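Oxidoreductase, putative (Neosartorya fumigata, PDB 6SKX) probably catalyses the NADPH-dependent reductive amination of carbonyl compounds to amines, as a fungal reductive aminase of the 3-hydroxyisobutyrate dehydrogenase-like family. Local coordinates at residues S3-G8 with I55-L60; D59-C64 with H83-I88. One frame throughout, in Å; residues are numbered along the deposited sequence.

Contact 1 of 2, residues S3-G8 with I55-L60; sequences SVSIFG and INASDL
Ser58 meets Ser3 and Ser5 of strand 3-7, and its side chain carries much of the polar contact. CB comes first: it lies 3.6 Å from Ser3 OG and 3.9 Å from Ser5 CB. OG stands anti to the backbone N (chi1 -175°), which turns it to the Ser3 hydroxyl. Ser58 OG and Ser3 OG are hydrogen-bonded at 2.9 Å, and either could be the donor. The same Ser58 OG accepts from Leu60 N at 3.2 Å, with an N-H...O angle of 158°. This is an ST turn, and it shapes the chain just where strand 60-63 begins. Two bonds therefore grip this hydroxyl, one from each segment.

Leu60 then pairs with the first strand. Ser5 N donates to Leu60 O at 3.0 Å, and this bond starts the parallel pairing of strands 3-7 and 60-63. Both are central strands of the Rossmann-type NADP-binding domain. Strand 3-7 leads into Gly8, the first glycine of a GxGxxG pattern consistent with the dinucleotide-binding turn. Beside the bond, Val4 CG2 packs obliquely on Leu60 CG at 4.1 Å.

Ser5 OG has its bond with Gly54 O, in helix 51-56, and also lies against the methyl of Ala57. A water donates to Ala57 O and, weakly, to Val4 O.

Further along the strand, Phe7 projects toward Ile55. Its ring tip is met at the edge, in plane, by Ile55 N, 4.0 Å from CZ. Ile55 CB points away from the strand, but its side chain returns at the tip. CD1 thereby comes within 4.0 Å of Phe7 CE1, the two side chains crossing at about a right angle. Thr74 and Leu75 of helix 68-75 also touch the Phe7 ring.

Contact 2 of 2, residues D59-C64 with H83-I88; sequences DLIIIC and HGKTII
Asp59 and Lys85 form a salt bridge at the entry to two parallel strands. Lys85 NZ meets Asp59 OD1 at 2.9 Å, nearly in line with the C-O bond. The lysine chain bends at chi2 (-61°) and then runs extended, crossing the aspartate at about a right angle. Its NZ also donates to the carbonyls of Ile55 and Ser58, so three oxygens hold the ammonium group. The backbone ladder starts here too, with Thr86 N bonded to Asp59 O.

Leu60 CD1 reaches diagonally across, past its partner Thr86, to Ile88 CG1, 3.9 Å away. Ile61 points to the other face, where its CD1 rests on the aliphatic part of Lys85, 3.8 Å from CG. Its backbone bonds both ways: N donates to Thr86 O, and O accepts from Ile88 N at a nearly straight 176°. Ile62 returns to the Leu60 face and lies side by side with Ile88, CD1 3.9 Å from Ile88 CB. Ile63 N donates to Ile88 O at 2.9 Å, and the pairing continues to Leu90. On the Ile61 face, the Ile63 and Ile87 side chains cross obliquely, Ile63 CD1 3.7 Å from Ile87 CG2.

The two strands belong to a beta-alpha-beta unit whose crossover is helix 68-75. Strand 3-7 flanks strand 60-63, while strand 111-118 flanks strand 86-89. Helix 137-147 packs on the face of Leu60, Ile62 and Thr86.

Overall arrangement
From the N terminus, the chain enters the sheet through strand 3-7. It then passes through helix 11-22, strands 26-30 and 46-47 and into helix 51-56, and contact 1 closes this long loop at 55-60. Contact 2 begins where contact 1 ends, sharing Asp59 and Leu60. It closes the shorter loop that runs through helix 68-75 to strand 86-89. The two loops thus follow one another; they neither nest nor cross. Strand 60-63 is the common member, with strand 3-7 on one side and strand 86-89 on the other. The contact centres are only about 6 Å apart. Together they join three neighbouring strands in the parallel part of the mixed sheet of the nucleotide-binding domain.

Contact 1 of 2, residues S3-G8 with I55-L60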
loop_
_atom_site.group_PDB
_atom_site.type_symbol
_atom_site.label_atom_id
_atom_site.label_comp_id
_atom_site.label_asym_id
_atom_site.label_seq_id
_atom_site.Cartn_x
_atom_site.Cartn_y
_atom_site.Cartn_z
ATOM N N SER A 3 -9.409 -28.800 26.840
ATOM C CA SER A 3 -8.700 -27.736 27.586
ATOM C C SER A 3 -7.629 -27.049 26.742
ATOM O O SER A 3 -7.302 -27.542 25.680
ATOM C CB SER A 3 -8.095 -28.298 28.828
ATOM O OG SER A 3 -6.927 -29.020 28.515
ATOM N N VAL A 4 -7.106 -25.948 27.271
ATOM C CA VAL A 4 -6.030 -25.139 26.647
ATOM C C VAL A 4 -5.367 -24.312 27.748
ATOM O O VAL A 4 -6.007 -24.051 28.735
ATOM C CB VAL A 4 -6.597 -24.267 25.518
ATOM C CG1 VAL A 4 -7.271 -23.014 26.027
ATOM C CG2 VAL A 4 -5.546 -23.917 24.498
ATOM N N SER A 5 -4.099 -23.970 27.590
ATOM C CA SER A 5 -3.379 -23.110 28.563
ATOM C C SER A 5 -2.705 -21.974 27.793
ATOM O O SER A 5 -1.988 -22.295 26.835
ATOM C CB SER A 5 -2.358 -23.933 29.318
ATOM O OG SER A 5 -1.810 -23.183 30.349
ATOM N N ILE A 6 -2.968 -20.712 28.137
ATOM C CA ILE A 6 -2.497 -19.516 27.365
ATOM C C ILE A 6 -1.426 -18.810 28.200
ATOM O O ILE A 6 -1.669 -18.562 29.400
ATOM C CB ILE A 6 -3.648 -18.528 27.099
ATOM C CG1 ILE A 6 -4.882 -19.178 26.462
ATOM C CG2 ILE A 6 -3.161 -17.313 26.327
ATOM C CD1 ILE A 6 -4.658 -19.670 25.090
ATOM N N PHE A 7 -0.333 -18.403 27.574
ATOM C CA PHE A 7 0.690 -17.528 28.202
ATOM C C PHE A 7 0.627 -16.149 27.549
ATOM O O PHE A 7 1.005 -16.021 26.321
ATOM C CB PHE A 7 2.073 -18.173 28.066
ATOM C CG PHE A 7 2.392 -19.199 29.134
ATOM C CD1 PHE A 7 1.999 -20.517 28.995
ATOM C CD2 PHE A 7 3.099 -18.850 30.276
ATOM C CE1 PHE A 7 2.286 -21.456 29.979
ATOM C CE2 PHE A 7 3.371 -19.787 31.267
ATOM C CZ PHE A 7 2.939 -21.084 31.126
ATOM N N GLY A 8 0.151 -15.156 28.307
ATOM C CA GLY A 8 0.108 -13.744 27.855
ATOM C C GLY A 8 -1.304 -13.193 27.722
ATOM O O GLY A 8 -2.088 -13.729 26.905
ATOM N N ILE A 55 2.108 -24.753 32.390
ATOM C CA ILE A 55 2.533 -25.957 31.612
ATOM C C ILE A 55 1.744 -27.181 32.091
ATOM O O ILE A 55 1.334 -27.966 31.227
ATOM C CB ILE A 55 4.056 -26.193 31.715
ATOM C CG1 ILE A 55 4.863 -25.023 31.141
ATOM C CG2 ILE A 55 4.434 -27.517 31.055
ATOM C CD1 ILE A 55 4.558 -24.740 29.696
ATOM N N ASN A 56 1.509 -27.352 33.399
ATOM C CA ASN A 56 0.749 -28.536 33.885
ATOM C C ASN A 56 -0.769 -28.388 33.682
ATOM O O ASN A 56 -1.425 -29.421 33.787
ATOM C CB ASN A 56 1.143 -28.928 35.312
ATOM C CG ASN A 56 2.515 -29.579 35.347
ATOM O OD1 ASN A 56 3.393 -29.118 36.062
ATOM N ND2 ASN A 56 2.752 -30.577 34.503
ATOM N N ALA A 57 -1.281 -27.201 33.371
ATOM C CA ALA A 57 -2.744 -27.009 33.247
ATOM C C ALA A 57 -3.317 -27.686 32.001
ATOM O O ALA A 57 -4.503 -27.959 32.008
ATOM C CB ALA A 57 -3.079 -25.547 33.274
ATOM N N SER A 58 -2.496 -27.929 30.985
ATOM C CA SER A 58 -2.995 -28.552 29.738
ATOM C C SER A 58 -1.841 -29.126 28.922
ATOM O O SER A 58 -0.724 -28.725 29.145
ATOM C CB SER A 58 -3.725 -27.525 28.922
ATOM O OG SER A 58 -4.317 -28.110 27.791
ATOM N N ASP A 59 -2.137 -30.090 28.059
ATOM C CA ASP A 59 -1.136 -30.574 27.071
ATOM C C ASP A 59 -1.014 -29.595 25.882
ATOM O O ASP A 59 0.019 -29.669 25.172
ATOM C CB ASP A 59 -1.477 -32.005 26.614
ATOM C CG ASP A 59 -0.915 -33.085 27.535
ATOM O OD1 ASP A 59 -0.262 -32.694 28.553
ATOM O OD2 ASP A 59 -1.140 -34.308 27.241
ATOM N N LEU A 60 -2.017 -28.742 25.667
ATOM C CA LEU A 60 -1.999 -27.733 24.575
ATOM C C LEU A 60 -1.714 -26.357 25.182
ATOM O O LEU A 60 -2.562 -25.821 25.870
ATOM C CB LEU A 60 -3.326 -27.768 23.821
ATOM C CG LEU A 60 -3.436 -26.835 22.621
ATOM C CD1 LEU A 60 -2.317 -27.077 21.634
ATOM C CD2 LEU A 60 -4.781 -26.996 21.947
HETATM O O HOH W 1 -6.729 -25.748 31.508
#

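Contact 2 of 2, residues D59-C64 with H83-I88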
loop_
_atom_site.group_PDB
_atom_site.type_symbol
_atom_site.label_atom_id
_atom_site.label_comp_id
_atom_site.label_asym_id
_atom_site.label_seq_id
_atom_site.Cartn_x
_atom_site.Cartn_y
_atom_site.Cartn_z
ATOM N N ASP A 59 -2.137 -30.090 28.059
ATOM C CA ASP A 59 -1.136 -30.574 27.071
ATOM C C ASP A 59 -1.014 -29.595 25.882
ATOM O O ASP A 59 0.019 -29.669 25.172
ATOM C CB ASP A 59 -1.477 -32.005 26.614
ATOM C CG ASP A 59 -0.915 -33.085 27.535
ATOM O OD1 ASP A 59 -0.262 -32.694 28.553
ATOM O OD2 ASP A 59 -1.140 -34.308 27.241
ATOM N N LEU A 60 -2.017 -28.742 25.667
ATOM C CA LEU A 60 -1.999 -27.733 24.575
ATOM C C LEU A 60 -1.714 -26.357 25.182
ATOM O O LEU A 60 -2.562 -25.821 25.870
ATOM C CB LEU A 60 -3.326 -27.768 23.821
ATOM C CG LEU A 60 -3.436 -26.835 22.621
ATOM C CD1 LEU A 60 -2.317 -27.077 21.634
ATOM C CD2 LEU A 60 -4.781 -26.996 21.947
ATOM N N ILE A 61 -0.539 -25.828 24.884
ATOM C CA ILE A 61 0.004 -24.566 25.410
ATOM C C ILE A 61 0.112 -23.571 24.255
ATOM O O ILE A 61 0.764 -23.907 23.291
ATOM C CB ILE A 61 1.344 -24.902 26.083
ATOM C CG1 ILE A 61 1.107 -25.766 27.331
ATOM C CG2 ILE A 61 2.128 -23.647 26.419
ATOM C CD1 ILE A 61 2.245 -26.668 27.554
ATOM N N ILE A 62 -0.599 -22.431 24.342
ATOM C CA ILE A 62 -0.620 -21.349 23.311
ATOM C C ILE A 62 0.120 -20.151 23.905
ATOM O O ILE A 62 -0.262 -19.654 24.975
ATOM C CB ILE A 62 -2.039 -20.924 22.897
ATOM C CG1 ILE A 62 -3.007 -22.096 22.685
ATOM C CG2 ILE A 62 -1.970 -20.025 21.676
ATOM C CD1 ILE A 62 -2.872 -22.773 21.384
ATOM N N ILE A 63 1.201 -19.749 23.272
ATOM C CA ILE A 63 2.049 -18.657 23.803
ATOM C C ILE A 63 1.824 -17.429 22.935
ATOM O O ILE A 63 1.985 -17.537 21.700
ATOM C CB ILE A 63 3.526 -19.095 23.813
ATOM C CG1 ILE A 63 3.698 -20.469 24.471
ATOM C CG2 ILE A 63 4.385 -18.027 24.468
ATOM C CD1 ILE A 63 5.115 -20.982 24.442
ATOM N N CYS A 64 1.553 -16.295 23.574
ATOM C CA CYS A 64 1.386 -14.977 22.909
ATOM C C CYS A 64 2.012 -13.900 23.805
ATOM O O CYS A 64 1.259 -13.282 24.579
ATOM C CB CYS A 64 -0.094 -14.712 22.649
ATOM S SG CYS A 64 -0.386 -13.285 21.579
ATOM N N HIS A 83 7.723 -32.501 28.684
ATOM C CA HIS A 83 7.666 -33.843 28.040
ATOM C C HIS A 83 6.199 -34.131 27.644
ATOM O O HIS A 83 5.307 -34.037 28.530
ATOM C CB HIS A 83 8.318 -34.925 28.951
ATOM C CG HIS A 83 8.484 -36.249 28.276
ATOM N ND1 HIS A 83 9.591 -36.543 27.444
ATOM C CD2 HIS A 83 7.674 -37.339 28.239
ATOM C CE1 HIS A 83 9.436 -37.753 26.933
ATOM N NE2 HIS A 83 8.270 -38.268 27.417
ATOM N N GLY A 84 5.966 -34.512 26.383
ATOM C CA GLY A 84 4.633 -34.849 25.825
ATOM C C GLY A 84 3.731 -33.618 25.623
ATOM O O GLY A 84 2.590 -33.810 25.235
ATOM N N LYS A 85 4.203 -32.383 25.823
ATOM C CA LYS A 85 3.393 -31.158 25.559
ATOM C C LYS A 85 3.458 -30.757 24.083
ATOM O O LYS A 85 4.457 -31.047 23.413
ATOM C CB LYS A 85 3.870 -29.956 26.368
ATOM C CG LYS A 85 3.832 -30.141 27.875
ATOM C CD LYS A 85 2.450 -30.413 28.417
ATOM C CE LYS A 85 2.460 -30.772 29.887
ATOM N NZ LYS A 85 1.077 -30.933 30.376
ATOM N N THR A 86 2.382 -30.147 23.592
ATOM C CA THR A 86 2.326 -29.493 22.267
ATOM C C THR A 86 2.353 -27.974 22.461
ATOM O O THR A 86 1.462 -27.438 23.095
ATOM C CB THR A 86 1.096 -29.912 21.481
ATOM O OG1 THR A 86 1.128 -31.333 21.361
ATOM C CG2 THR A 86 1.046 -29.226 20.129
ATOM N N ILE A 87 3.372 -27.314 21.936
ATOM C CA ILE A 87 3.556 -25.846 22.082
ATOM C C ILE A 87 3.191 -25.177 20.755
ATOM O O ILE A 87 3.671 -25.614 19.682
ATOM C CB ILE A 87 4.986 -25.579 22.544
ATOM C CG1 ILE A 87 5.186 -26.210 23.928
ATOM C CG2 ILE A 87 5.285 -24.098 22.510
ATOM C CD1 ILE A 87 6.546 -26.003 24.499
ATOM N N ILE A 88 2.276 -24.215 20.829
ATOM C CA ILE A 88 1.937 -23.329 19.689
ATOM C C ILE A 88 2.438 -21.936 20.054
ATOM O O ILE A 88 1.831 -21.307 20.935
ATOM C CB ILE A 88 0.424 -23.327 19.407
ATOM C CG1 ILE A 88 -0.176 -24.741 19.328
ATOM C CG2 ILE A 88 0.163 -22.499 18.162
ATOM C CD1 ILE A 88 0.354 -25.627 18.211
#